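Local coordinates for protein chitinase (PDB 4TXG) that probably hydrolyses the glycosidic bonds of chitin, as a family 18 glycoside hydrolase that also carries a predicted carbohydrate-binding module, at residues A256-Y261 and D312-T317; A191-S196 and G272-M277; M319-N324 and F330-L335; A288-F293 and Y342-Q347. All coordinates share one frame; numbering follows the deposited sequence.

Interaction 1: A256-Y261 and D312-T317; sequences AETGGY and DFEYPT. With CS (cesium ion), chain D.
The segment 312-317 carries the end of the DxxDxDxE signature of family 18 chitinases, and T258, from the loop after the neighbouring barrel strand, grips its backbone just at E314. In this family the last glutamate of the signature is the general acid, a role consistent with the place of E314 here. The amide N of E314 donates to OG1 of T258 over 2.9 Å, nearly straight at 166°. The same hydroxyl also bonds to the carbonyl O of G254, so two bonds hold it and fix how the threonine is turned. With chi1 at -82°, OG1 lies beside the backbone N of T258 and CG2 beside its carbonyl carbon, and this puts the methyl against the F313 ring, CG2 to CD1 3.7 Å, meeting it at a slant. A cis peptide bond follows E314, a feature known in this family. Beyond CG the glutamate chain is extended, and OE2 ends 2.7 Å from OD1 of D312. Both carboxylate oxygens bind a cesium ion, OE1 at 3.2 Å, and M395 SD completes its protein ligands. One of the ion's waters donates to OD2 of D312 over 2.8 Å, while another is bonded to OH of Y315. The contact lies buried at the C-terminal ends of two adjacent parallel strands, 247-253 and 308-312. F313 points away from T258 and stacks on F274 of helix 273-278, whose Y275 receives the amide N-H of Y315 on its hydroxyl.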
loop_
_atom_site.group_PDB
_atom_site.type_symbol
_atom_site.label_atom_id
_atom_site.label_comp_id
_atom_site.label_asym_id
_atom_site.label_seq_id
_atom_site.Cartn_x
_atom_site.Cartn_y
_atom_site.Cartn_z
ATOM N N ALA A 256 2.599 10.487 10.212
ATOM C CA ALA A 256 2.522 11.453 11.310
ATOM C C ALA A 256 1.229 11.357 12.115
ATOM O O ALA A 256 1.219 11.641 13.321
ATOM C CB ALA A 256 2.682 12.883 10.769
ATOM N N GLU A 257 0.130 10.981 11.468
ATOM C CA GLU A 257 -1.160 11.028 12.165
ATOM C C GLU A 257 -1.864 9.673 12.267
ATOM O O GLU A 257 -3.079 9.602 12.454
ATOM C CB GLU A 257 -2.077 12.049 11.495
ATOM C CG GLU A 257 -1.553 13.485 11.630
ATOM C CD GLU A 257 -2.576 14.540 11.217
ATOM O OE1 GLU A 257 -2.826 14.685 10.001
ATOM O OE2 GLU A 257 -3.123 15.228 12.108
ATOM N N THR A 258 -1.101 8.596 12.180
ATOM C CA THR A 258 -1.645 7.289 12.542
ATOM C C THR A 258 -1.921 7.227 14.047
ATOM O O THR A 258 -2.932 6.668 14.476
ATOM C CB THR A 258 -0.689 6.145 12.133
ATOM O OG1 THR A 258 -0.882 5.853 10.742
ATOM C CG2 THR A 258 -0.958 4.884 12.946
ATOM N N GLY A 259 -1.039 7.823 14.846
ATOM C CA GLY A 259 -1.134 7.696 16.293
ATOM C C GLY A 259 -1.411 8.984 17.049
ATOM O O GLY A 259 -1.233 9.047 18.259
ATOM N N GLY A 260 -1.851 10.013 16.339
ATOM C CA GLY A 260 -2.116 11.293 16.971
ATOM C C GLY A 260 -2.592 12.280 15.930
ATOM O O GLY A 260 -2.910 11.892 14.817
ATOM N N TYR A 261 -2.631 13.557 16.287
ATOM C CA TYR A 261 -3.077 14.586 15.352
ATOM C C TYR A 261 -2.484 15.929 15.738
ATOM O O TYR A 261 -2.083 16.133 16.882
ATOM C CB TYR A 261 -4.608 14.665 15.310
ATOM C CG TYR A 261 -5.269 14.852 16.659
ATOM C CD1 TYR A 261 -5.454 16.120 17.202
ATOM C CD2 TYR A 261 -5.723 13.755 17.381
ATOM C CE1 TYR A 261 -6.062 16.286 18.431
ATOM C CE2 TYR A 261 -6.328 13.910 18.605
ATOM C CZ TYR A 261 -6.499 15.176 19.125
ATOM O OH TYR A 261 -7.105 15.314 20.350
ATOM N N ASP A 312 -4.938 4.270 6.061
ATOM C CA ASP A 312 -3.482 4.338 6.007
ATOM C C ASP A 312 -2.914 4.229 7.427
ATOM O O ASP A 312 -2.307 5.161 7.957
ATOM C CB ASP A 312 -3.043 5.632 5.328
ATOM C CG ASP A 312 -1.558 5.658 5.020
ATOM O OD1 ASP A 312 -0.835 4.694 5.378
ATOM O OD2 ASP A 312 -1.108 6.654 4.420
ATOM N N PHE A 313 -3.157 3.074 8.029
ATOM C CA PHE A 313 -2.741 2.753 9.392
ATOM C C PHE A 313 -1.287 2.276 9.353
ATOM O O PHE A 313 -1.006 1.180 8.862
ATOM C CB PHE A 313 -3.722 1.690 9.937
ATOM C CG PHE A 313 -3.513 1.242 11.375
ATOM C CD1 PHE A 313 -2.365 1.536 12.109
ATOM C CD2 PHE A 313 -4.500 0.470 11.979
ATOM C CE1 PHE A 313 -2.214 1.074 13.422
ATOM C CE2 PHE A 313 -4.367 0.018 13.295
ATOM C CZ PHE A 313 -3.216 0.314 14.012
ATOM N N GLU A 314 -0.362 3.106 9.842
ATOM C CA GLU A 314 1.060 2.766 9.799
ATOM C C GLU A 314 1.628 2.574 11.211
ATOM O O GLU A 314 2.093 3.546 11.810
ATOM C CB GLU A 314 1.854 3.860 9.049
ATOM C CG GLU A 314 1.298 4.150 7.629
ATOM C CD GLU A 314 2.147 5.103 6.775
ATOM O OE1 GLU A 314 3.245 5.523 7.192
ATOM O OE2 GLU A 314 1.702 5.437 5.658
ATOM N N TYR A 315 1.626 1.348 11.754
ATOM C CA TYR A 315 1.205 0.101 11.090
ATOM C C TYR A 315 0.612 -0.848 12.114
ATOM O O TYR A 315 1.063 -0.857 13.258
ATOM C CB TYR A 315 2.386 -0.628 10.442
ATOM C CG TYR A 315 3.076 0.153 9.374
ATOM C CD1 TYR A 315 2.599 0.139 8.076
ATOM C CD2 TYR A 315 4.196 0.918 9.670
ATOM C CE1 TYR A 315 3.226 0.858 7.092
ATOM C CE2 TYR A 315 4.821 1.650 8.695
ATOM C CZ TYR A 315 4.333 1.615 7.408
ATOM O OH TYR A 315 4.965 2.340 6.428
ATOM N N PRO A 316 -0.344 -1.690 11.693
ATOM C CA PRO A 316 -0.904 -2.698 12.597
ATOM C C PRO A 316 -0.036 -3.955 12.627
ATOM O O PRO A 316 -0.492 -5.048 12.276
ATOM C CB PRO A 316 -2.276 -2.986 11.980
ATOM C CG PRO A 316 -2.017 -2.847 10.489
ATOM C CD PRO A 316 -1.021 -1.692 10.379
ATOM N N THR A 317 1.219 -3.801 13.028
ATOM C CA THR A 317 2.124 -4.935 13.015
ATOM C C THR A 317 2.623 -5.259 14.418
ATOM O O THR A 317 2.745 -4.372 15.270
ATOM C CB THR A 317 3.323 -4.679 12.080
ATOM O OG1 THR A 317 4.160 -5.840 12.025
ATOM C CG2 THR A 317 4.145 -3.479 12.543
HETATM CS CS CS D . 4.330 5.790 4.145
HETATM O O HOH W 1 1.497 7.378 3.533
HETATM O O HOH W 2 6.142 4.852 6.487
HETATM O O HOH W 3 5.662 8.841 4.850
HETATM O O HOH W 4 2.735 7.377 1.546
HETATM O O HOH W 5 6.830 5.769 3.127
#

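Interaction 2: A191-S196 and G272-M277; sequences AHVDGS and GGFYSM
This is apolar packing of V193, at the end of strand 185-193, on the first turn of the short helix 273-278, buried beside the top of the barrel sheet. The valine points toward the helix and its two methyls divide the work. CG2 sits over the centre of the F274 ring, 4.0 Å from the ring centroid and only 3° off the normal, a clear CH-pi contact. CG1 instead lies against the stem of M277, 3.9 Å from CB. That division follows from the valine's chi1 of 178°, which turns CG1 toward its carbonyl carbon and CG2 toward its own backbone N. The methionine chain bends at both chi2 and chi3 and curls back, bringing CE to 4.1 Å from CG2 of V193. V193 also meets bare backbone, CG1 standing 4.0 Å from the carbonyl O of G273, a glycine with positive phi. In the TIM barrel of family 18, strand 185-193 is the second of the eight, and helix 273-278 belongs to the excursion between the third and fourth. The two short axes approach to 8.6 Å at 38°. Past V193 the strand breaks off into an Asx turn, D194 OD1 accepting the backbone N of S196 at 2.8 Å. F313 stacks on the face of the F274 ring opposite V193, and F293 of helix 287-304 touches both V193 and M277.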
loop_
_atom_site.group_PDB
_atom_site.type_symbol
_atom_site.label_atom_id
_atom_site.label_comp_id
_atom_site.label_asym_id
_atom_site.label_seq_id
_atom_site.Cartn_x
_atom_site.Cartn_y
_atom_site.Cartn_z
ATOM N N ALA A 191 -7.047 12.670 6.624
ATOM C CA ALA A 191 -7.876 12.706 7.823
ATOM C C ALA A 191 -7.139 11.969 8.949
ATOM O O ALA A 191 -6.156 11.265 8.705
ATOM C CB ALA A 191 -9.247 12.076 7.568
ATOM N N HIS A 192 -7.603 12.143 10.180
ATOM C CA HIS A 192 -7.024 11.427 11.308
ATOM C C HIS A 192 -8.145 10.874 12.173
ATOM O O HIS A 192 -9.316 11.157 11.935
ATOM C CB HIS A 192 -6.118 12.342 12.136
ATOM C CG HIS A 192 -6.830 13.513 12.735
ATOM N ND1 HIS A 192 -6.916 14.736 12.105
ATOM C CD2 HIS A 192 -7.485 13.650 13.917
ATOM C CE1 HIS A 192 -7.603 15.575 12.865
ATOM N NE2 HIS A 192 -7.951 14.941 13.973
ATOM N N VAL A 193 -7.770 10.066 13.156
ATOM C CA VAL A 193 -8.701 9.571 14.159
ATOM C C VAL A 193 -8.659 10.514 15.349
ATOM O O VAL A 193 -7.606 10.671 15.974
ATOM C CB VAL A 193 -8.333 8.150 14.603
ATOM C CG1 VAL A 193 -9.297 7.663 15.692
ATOM C CG2 VAL A 193 -8.334 7.223 13.403
ATOM N N ASP A 194 -9.774 11.167 15.664
ATOM C CA ASP A 194 -9.705 12.196 16.693
ATOM C C ASP A 194 -9.915 11.596 18.087
ATOM O O ASP A 194 -10.007 10.380 18.241
ATOM C CB ASP A 194 -10.690 13.357 16.411
ATOM C CG ASP A 194 -12.165 12.998 16.594
ATOM O OD1 ASP A 194 -12.520 11.991 17.238
ATOM O OD2 ASP A 194 -12.999 13.788 16.101
ATOM N N GLY A 195 -9.953 12.464 19.093
ATOM C CA GLY A 195 -10.058 12.046 20.485
ATOM C C GLY A 195 -11.342 11.320 20.842
ATOM O O GLY A 195 -11.440 10.701 21.907
ATOM N N SER A 196 -12.334 11.397 19.962
ATOM C CA SER A 196 -13.591 10.683 20.169
ATOM C C SER A 196 -13.679 9.473 19.240
ATOM O O SER A 196 -14.762 8.913 19.023
ATOM C CB SER A 196 -14.774 11.615 19.940
ATOM O OG SER A 196 -14.753 12.668 20.890
ATOM N N GLY A 272 -3.025 8.522 20.452
ATOM C CA GLY A 272 -3.043 7.084 20.218
ATOM C C GLY A 272 -3.610 6.719 18.853
ATOM O O GLY A 272 -3.304 5.655 18.316
ATOM N N GLY A 273 -4.437 7.601 18.296
ATOM C CA GLY A 273 -5.002 7.404 16.964
ATOM C C GLY A 273 -5.565 6.017 16.707
ATOM O O GLY A 273 -6.374 5.511 17.480
ATOM N N PHE A 274 -5.133 5.403 15.611
ATOM C CA PHE A 274 -5.563 4.052 15.257
ATOM C C PHE A 274 -5.256 3.015 16.342
ATOM O O PHE A 274 -6.001 2.058 16.512
ATOM C CB PHE A 274 -4.888 3.612 13.949
ATOM C CG PHE A 274 -5.606 4.053 12.701
ATOM C CD1 PHE A 274 -6.790 3.446 12.318
ATOM C CD2 PHE A 274 -5.071 5.039 11.890
ATOM C CE1 PHE A 274 -7.447 3.835 11.159
ATOM C CE2 PHE A 274 -5.727 5.431 10.726
ATOM C CZ PHE A 274 -6.907 4.831 10.364
ATOM N N TYR A 275 -4.142 3.173 17.047
ATOM C CA TYR A 275 -3.761 2.159 18.029
ATOM C C TYR A 275 -4.790 2.067 19.154
ATOM O O TYR A 275 -5.236 0.972 19.519
ATOM C CB TYR A 275 -2.384 2.457 18.611
ATOM C CG TYR A 275 -1.268 2.399 17.594
ATOM C CD1 TYR A 275 -0.823 1.183 17.093
ATOM C CD2 TYR A 275 -0.654 3.565 17.143
ATOM C CE1 TYR A 275 0.201 1.119 16.162
ATOM C CE2 TYR A 275 0.376 3.517 16.223
ATOM C CZ TYR A 275 0.800 2.292 15.735
ATOM O OH TYR A 275 1.825 2.231 14.823
ATOM N N SER A 276 -5.179 3.219 19.690
ATOM C CA SER A 276 -6.096 3.232 20.823
ATOM C C SER A 276 -7.535 3.043 20.344
ATOM O O SER A 276 -8.374 2.531 21.081
ATOM C CB SER A 276 -5.934 4.531 21.628
ATOM O OG SER A 276 -5.939 5.662 20.779
ATOM N N MET A 277 -7.810 3.427 19.099
ATOM C CA MET A 277 -9.155 3.275 18.549
ATOM C C MET A 277 -9.474 1.804 18.281
ATOM O O MET A 277 -10.621 1.387 18.448
ATOM C CB MET A 277 -9.327 4.103 17.260
ATOM C CG MET A 277 -10.731 4.007 16.616
ATOM S SD MET A 277 -10.868 2.710 15.343
ATOM C CE MET A 277 -10.024 3.532 14.013
#

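Interaction 3: M319-N324 and F330-L335; sequences MNNAGN and FSNARL
With chi1 near -72° in both N321 and N332, each CG lies beside its own backbone N, which brings ND2 of N332 to OD1 of N321. N332 then grips N321 twice. Its OD1 accepts the backbone N-H of N321 over 2.9 Å, almost straight at 170°, while its ND2 donates to N321 OD1 over 2.7 Å, a more bent bond. The amide planes stand 47° apart; one bond thus runs amide to amide, the other amide to backbone. OD1 of N332 has a second partner in a water 3.0 Å away, which also accepts from G323 N and is bonded to S331 OG. Two tight turns present these groups: a type II beta turn from M319 to A322, with N321 at its third position and a positive phi, and a type I turn from S331 to R334 that sets out from the short helix 328-331. Both belong to the long loop between the fourth barrel strand, 308-312, and helix 338-360. L335 packs beside the two asparagines by its methyls, CD1 resting 3.8 Å from N320 CA and CD2 3.6 Å from M319 O. Within 330-335, R334 NH1 bonds back to the carbonyl O of F330 at 3.1 Å, in the guanidinium plane. M319 itself points away from L335 and touches D670 and Y673, in the chitinase C part of the chain.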
loop_
_atom_site.group_PDB
_atom_site.type_symbol
_atom_site.label_atom_id
_atom_site.label_comp_id
_atom_site.label_asym_id
_atom_site.label_seq_id
_atom_site.Cartn_x
_atom_site.Cartn_y
_atom_site.Cartn_z
ATOM N N MET A 319 5.631 -6.310 15.088
ATOM C CA MET A 319 7.070 -6.045 15.203
ATOM C C MET A 319 7.294 -4.913 16.200
ATOM O O MET A 319 6.681 -3.856 16.088
ATOM C CB MET A 319 7.699 -5.656 13.857
ATOM C CG MET A 319 7.402 -6.595 12.695
ATOM S SD MET A 319 8.010 -8.286 12.905
ATOM C CE MET A 319 9.771 -8.086 12.792
ATOM N N ASN A 320 8.163 -5.145 17.174
ATOM C CA ASN A 320 8.468 -4.154 18.194
ATOM C C ASN A 320 9.174 -2.943 17.572
ATOM O O ASN A 320 10.007 -3.110 16.682
ATOM C CB ASN A 320 9.323 -4.800 19.286
ATOM C CG ASN A 320 9.645 -3.852 20.414
ATOM O OD1 ASN A 320 8.774 -3.501 21.208
ATOM N ND2 ASN A 320 10.910 -3.451 20.506
ATOM N N ASN A 321 8.816 -1.735 18.019
ATOM C CA ASN A 321 9.407 -0.479 17.525
ATOM C C ASN A 321 9.213 -0.228 16.030
ATOM O O ASN A 321 9.993 0.499 15.413
ATOM C CB ASN A 321 10.907 -0.425 17.831
ATOM C CG ASN A 321 11.205 -0.215 19.303
ATOM O OD1 ASN A 321 10.336 0.170 20.079
ATOM N ND2 ASN A 321 12.457 -0.447 19.688
ATOM N N ALA A 322 8.184 -0.821 15.439
ATOM C CA ALA A 322 7.954 -0.636 14.010
ATOM C C ALA A 322 7.204 0.655 13.728
ATOM O O ALA A 322 7.295 1.205 12.630
ATOM C CB ALA A 322 7.192 -1.819 13.437
ATOM N N GLY A 323 6.465 1.140 14.719
ATOM C CA GLY A 323 5.669 2.335 14.533
ATOM C C GLY A 323 6.507 3.605 14.498
ATOM O O GLY A 323 7.720 3.570 14.741
ATOM N N ASN A 324 5.864 4.722 14.157
ATOM C CA ASN A 324 6.442 6.048 14.364
ATOM C C ASN A 324 6.921 6.095 15.810
ATOM O O ASN A 324 6.158 5.738 16.706
ATOM C CB ASN A 324 5.392 7.131 14.070
ATOM C CG ASN A 324 5.953 8.548 14.089
ATOM O OD1 ASN A 324 6.776 8.902 14.932
ATOM N ND2 ASN A 324 5.470 9.383 13.168
ATOM N N PHE A 330 2.064 3.572 22.692
ATOM C CA PHE A 330 0.804 2.925 22.334
ATOM C C PHE A 330 1.034 1.608 21.611
ATOM O O PHE A 330 0.414 0.590 21.929
ATOM C CB PHE A 330 -0.050 3.828 21.437
ATOM C CG PHE A 330 -0.548 5.063 22.124
ATOM C CD1 PHE A 330 -1.630 4.994 22.991
ATOM C CD2 PHE A 330 0.054 6.291 21.899
ATOM C CE1 PHE A 330 -2.093 6.127 23.632
ATOM C CE2 PHE A 330 -0.405 7.435 22.538
ATOM C CZ PHE A 330 -1.481 7.349 23.406
ATOM N N SER A 331 1.905 1.641 20.610
ATOM C CA SER A 331 2.028 0.508 19.704
ATOM C C SER A 331 2.711 -0.681 20.374
ATOM O O SER A 331 2.259 -1.813 20.244
ATOM C CB SER A 331 2.785 0.918 18.433
ATOM O OG SER A 331 4.098 1.365 18.733
ATOM N N ASN A 332 3.795 -0.427 21.093
ATOM C CA ASN A 332 4.536 -1.519 21.714
ATOM C C ASN A 332 3.745 -2.205 22.837
ATOM O O ASN A 332 4.002 -3.361 23.172
ATOM C CB ASN A 332 5.890 -1.010 22.222
ATOM C CG ASN A 332 6.873 -0.747 21.089
ATOM O OD1 ASN A 332 6.702 -1.252 19.974
ATOM N ND2 ASN A 332 7.914 0.041 21.367
ATOM N N ALA A 333 2.761 -1.508 23.397
ATOM C CA ALA A 333 1.924 -2.088 24.436
ATOM C C ALA A 333 0.813 -2.971 23.851
ATOM O O ALA A 333 0.100 -3.653 24.584
ATOM C CB ALA A 333 1.317 -0.972 25.300
ATOM N N ARG A 334 0.682 -2.970 22.531
ATOM C CA ARG A 334 -0.439 -3.632 21.873
ATOM C C ARG A 334 -0.009 -4.669 20.832
ATOM O O ARG A 334 -0.848 -5.163 20.085
ATOM C CB ARG A 334 -1.335 -2.589 21.184
ATOM C CG ARG A 334 -2.149 -1.716 22.126
ATOM C CD ARG A 334 -2.680 -0.480 21.380
ATOM N NE ARG A 334 -3.680 0.235 22.171
ATOM C CZ ARG A 334 -3.394 1.063 23.176
ATOM N NH1 ARG A 334 -2.129 1.292 23.519
ATOM N NH2 ARG A 334 -4.376 1.657 23.845
ATOM N N LEU A 335 1.279 -4.995 20.776
ATOM C CA LEU A 335 1.808 -5.779 19.653
ATOM C C LEU A 335 1.013 -7.054 19.373
ATOM O O LEU A 335 0.705 -7.352 18.217
ATOM C CB LEU A 335 3.272 -6.144 19.892
ATOM C CG LEU A 335 4.241 -4.968 20.039
ATOM C CD1 LEU A 335 5.643 -5.485 20.354
ATOM C CD2 LEU A 335 4.239 -4.073 18.788
HETATM O O HOH W 6 5.616 -0.477 17.327
#

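Interaction 4: A288-F293 and Y342-Q347; sequences AGINAF and YVALLQ
I290 points toward the helix 342-347 and lays both branches of its side chain along the backbone between A344 and L345. Its longer branch is extended, and the terminal CD1 settles 3.7 Å from CB of A344 and equally near the backbone N of L345. The shorter branch comes in alongside: CG2 is 3.8 Å from CA of L345 and 4.2 Å from its CD1. Small A344 lets the isoleucine come this close, and the CA atoms of I290 and L345 are only 5.7 Å apart. One turn further on, F293 is the second residue to reach across. Its side chain and that of L345 run at a slant to each other, CD2 of the phenylalanine 3.8 Å from CD1 of the leucine. L345 leaves its helix at a slant to the partner, but its chi1 of 171° and chi2 of 64° carry CD1 back into the gap between I290 and F293. No hydrogen bond passes between the segments; the contact is van der Waals packing of apolar side chains, partly on backbone. M277 of helix 273-278 touches I290, F293 and L345 and joins this small hydrophobic cluster. The two segments run in the same general direction, their axes 9.7 Å apart at closest and crossing at -33°. That is the arrangement of successive outer helices in a (beta/alpha)8 barrel: helices 287-304 and 338-360 flank strand 308-312 in sequence, each joining parallel neighbours.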
loop_
_atom_site.group_PDB
_atom_site.type_symbol
_atom_site.label_atom_id
_atom_site.label_comp_id
_atom_site.label_asym_id
_atom_site.label_seq_id
_atom_site.Cartn_x
_atom_site.Cartn_y
_atom_site.Cartn_z
ATOM N N ALA A 288 -16.075 -0.423 20.821
ATOM C CA ALA A 288 -16.726 0.886 20.891
ATOM C C ALA A 288 -16.017 1.913 20.009
ATOM O O ALA A 288 -16.669 2.697 19.309
ATOM C CB ALA A 288 -16.787 1.374 22.340
ATOM N N GLY A 289 -14.685 1.897 20.037
ATOM C CA GLY A 289 -13.890 2.806 19.224
ATOM C C GLY A 289 -14.078 2.531 17.743
ATOM O O GLY A 289 -14.227 3.455 16.937
ATOM N N ILE A 290 -14.060 1.253 17.389
ATOM C CA ILE A 290 -14.193 0.841 15.988
ATOM C C ILE A 290 -15.605 1.167 15.471
ATOM O O ILE A 290 -15.780 1.591 14.322
ATOM C CB ILE A 290 -13.871 -0.666 15.819
ATOM C CG1 ILE A 290 -12.361 -0.905 15.968
ATOM C CG2 ILE A 290 -14.348 -1.186 14.461
ATOM C CD1 ILE A 290 -11.959 -2.398 16.129
ATOM N N ASN A 291 -16.611 1.003 16.322
ATOM C CA ASN A 291 -17.967 1.375 15.938
ATOM C C ASN A 291 -18.104 2.880 15.736
ATOM O O ASN A 291 -18.728 3.329 14.771
ATOM C CB ASN A 291 -18.983 0.907 16.985
ATOM C CG ASN A 291 -19.229 -0.591 16.945
ATOM O OD1 ASN A 291 -18.814 -1.287 16.017
ATOM N ND2 ASN A 291 -19.925 -1.092 17.955
ATOM N N ALA A 292 -17.529 3.664 16.645
ATOM C CA ALA A 292 -17.592 5.118 16.515
ATOM C C ALA A 292 -16.904 5.568 15.240
ATOM O O ALA A 292 -17.413 6.426 14.506
ATOM C CB ALA A 292 -16.958 5.799 17.727
ATOM N N PHE A 293 -15.739 4.990 14.975
ATOM C CA PHE A 293 -15.004 5.363 13.776
ATOM C C PHE A 293 -15.785 5.002 12.511
ATOM O O PHE A 293 -15.932 5.828 11.603
ATOM C CB PHE A 293 -13.627 4.694 13.742
ATOM C CG PHE A 293 -12.858 5.012 12.501
ATOM C CD1 PHE A 293 -12.208 6.234 12.373
ATOM C CD2 PHE A 293 -12.819 4.119 11.449
ATOM C CE1 PHE A 293 -11.508 6.547 11.213
ATOM C CE2 PHE A 293 -12.117 4.421 10.292
ATOM C CZ PHE A 293 -11.466 5.637 10.179
ATOM N N TYR A 342 -7.045 -4.834 13.795
ATOM C CA TYR A 342 -7.098 -4.345 12.423
ATOM C C TYR A 342 -8.133 -5.111 11.616
ATOM O O TYR A 342 -8.876 -4.533 10.816
ATOM C CB TYR A 342 -5.719 -4.475 11.796
ATOM C CG TYR A 342 -5.524 -3.836 10.447
ATOM C CD1 TYR A 342 -5.712 -2.466 10.259
ATOM C CD2 TYR A 342 -5.084 -4.594 9.372
ATOM C CE1 TYR A 342 -5.472 -1.884 9.024
ATOM C CE2 TYR A 342 -4.851 -4.022 8.145
ATOM C CZ TYR A 342 -5.046 -2.673 7.974
ATOM O OH TYR A 342 -4.800 -2.125 6.735
ATOM N N VAL A 343 -8.186 -6.419 11.831
ATOM C CA VAL A 343 -9.205 -7.232 11.177
ATOM C C VAL A 343 -10.599 -6.783 11.629
ATOM O O VAL A 343 -11.509 -6.643 10.805
ATOM C CB VAL A 343 -8.990 -8.728 11.465
ATOM C CG1 VAL A 343 -10.203 -9.535 11.062
ATOM C CG2 VAL A 343 -7.750 -9.209 10.714
ATOM N N ALA A 344 -10.762 -6.527 12.925
ATOM C CA ALA A 344 -12.048 -6.037 13.423
ATOM C C ALA A 344 -12.420 -4.676 12.817
ATOM O O ALA A 344 -13.581 -4.436 12.475
ATOM C CB ALA A 344 -12.032 -5.946 14.943
ATOM N N LEU A 345 -11.438 -3.788 12.699
ATOM C CA LEU A 345 -11.670 -2.489 12.074
ATOM C C LEU A 345 -12.177 -2.651 10.634
ATOM O O LEU A 345 -13.190 -2.071 10.251
ATOM C CB LEU A 345 -10.380 -1.657 12.085
ATOM C CG LEU A 345 -10.448 -0.369 11.266
ATOM C CD1 LEU A 345 -11.495 0.568 11.862
ATOM C CD2 LEU A 345 -9.083 0.317 11.189
ATOM N N LEU A 346 -11.482 -3.461 9.840
ATOM C CA LEU A 346 -11.841 -3.596 8.430
ATOM C C LEU A 346 -13.169 -4.325 8.248
ATOM O O LEU A 346 -13.957 -3.967 7.374
ATOM C CB LEU A 346 -10.732 -4.321 7.667
ATOM C CG LEU A 346 -9.388 -3.568 7.634
ATOM C CD1 LEU A 346 -8.346 -4.333 6.837
ATOM C CD2 LEU A 346 -9.579 -2.158 7.071
ATOM N N GLN A 347 -13.421 -5.351 9.063
ATOM C CA GLN A 347 -14.681 -6.089 8.961
ATOM C C GLN A 347 -15.864 -5.185 9.304
ATOM O O GLN A 347 -16.910 -5.227 8.648
ATOM C CB GLN A 347 -14.684 -7.319 9.877
ATOM C CG GLN A 347 -15.978 -8.110 9.751
ATOM C CD GLN A 347 -15.909 -9.483 10.389
ATOM O OE1 GLN A 347 -14.843 -9.939 10.806
ATOM N NE2 GLN A 347 -17.052 -10.156 10.459
#

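Overall arrangement
From the N terminus, 191-196 ends the second barrel strand and meets 272-277, so interaction 2 closes a loop of 75 residues over the third strand. Interaction 1 starts within that loop, at 256-261, and finishes beyond it at 312-317, so the two cross; they are joined by backbone bonds from T258 to F274 and from G259 to G272. Interaction 4 opens at 288-293, before interaction 1 has closed, and ends at 342-347, enclosing all of interaction 3. Interaction 1 joins the loops after strands three and four, interaction 2 sets helix 273-278 on strand two, interaction 4 pairs two outer helices, and interaction 3 folds the loop after strand four, touching interaction 1 through T317 and A322.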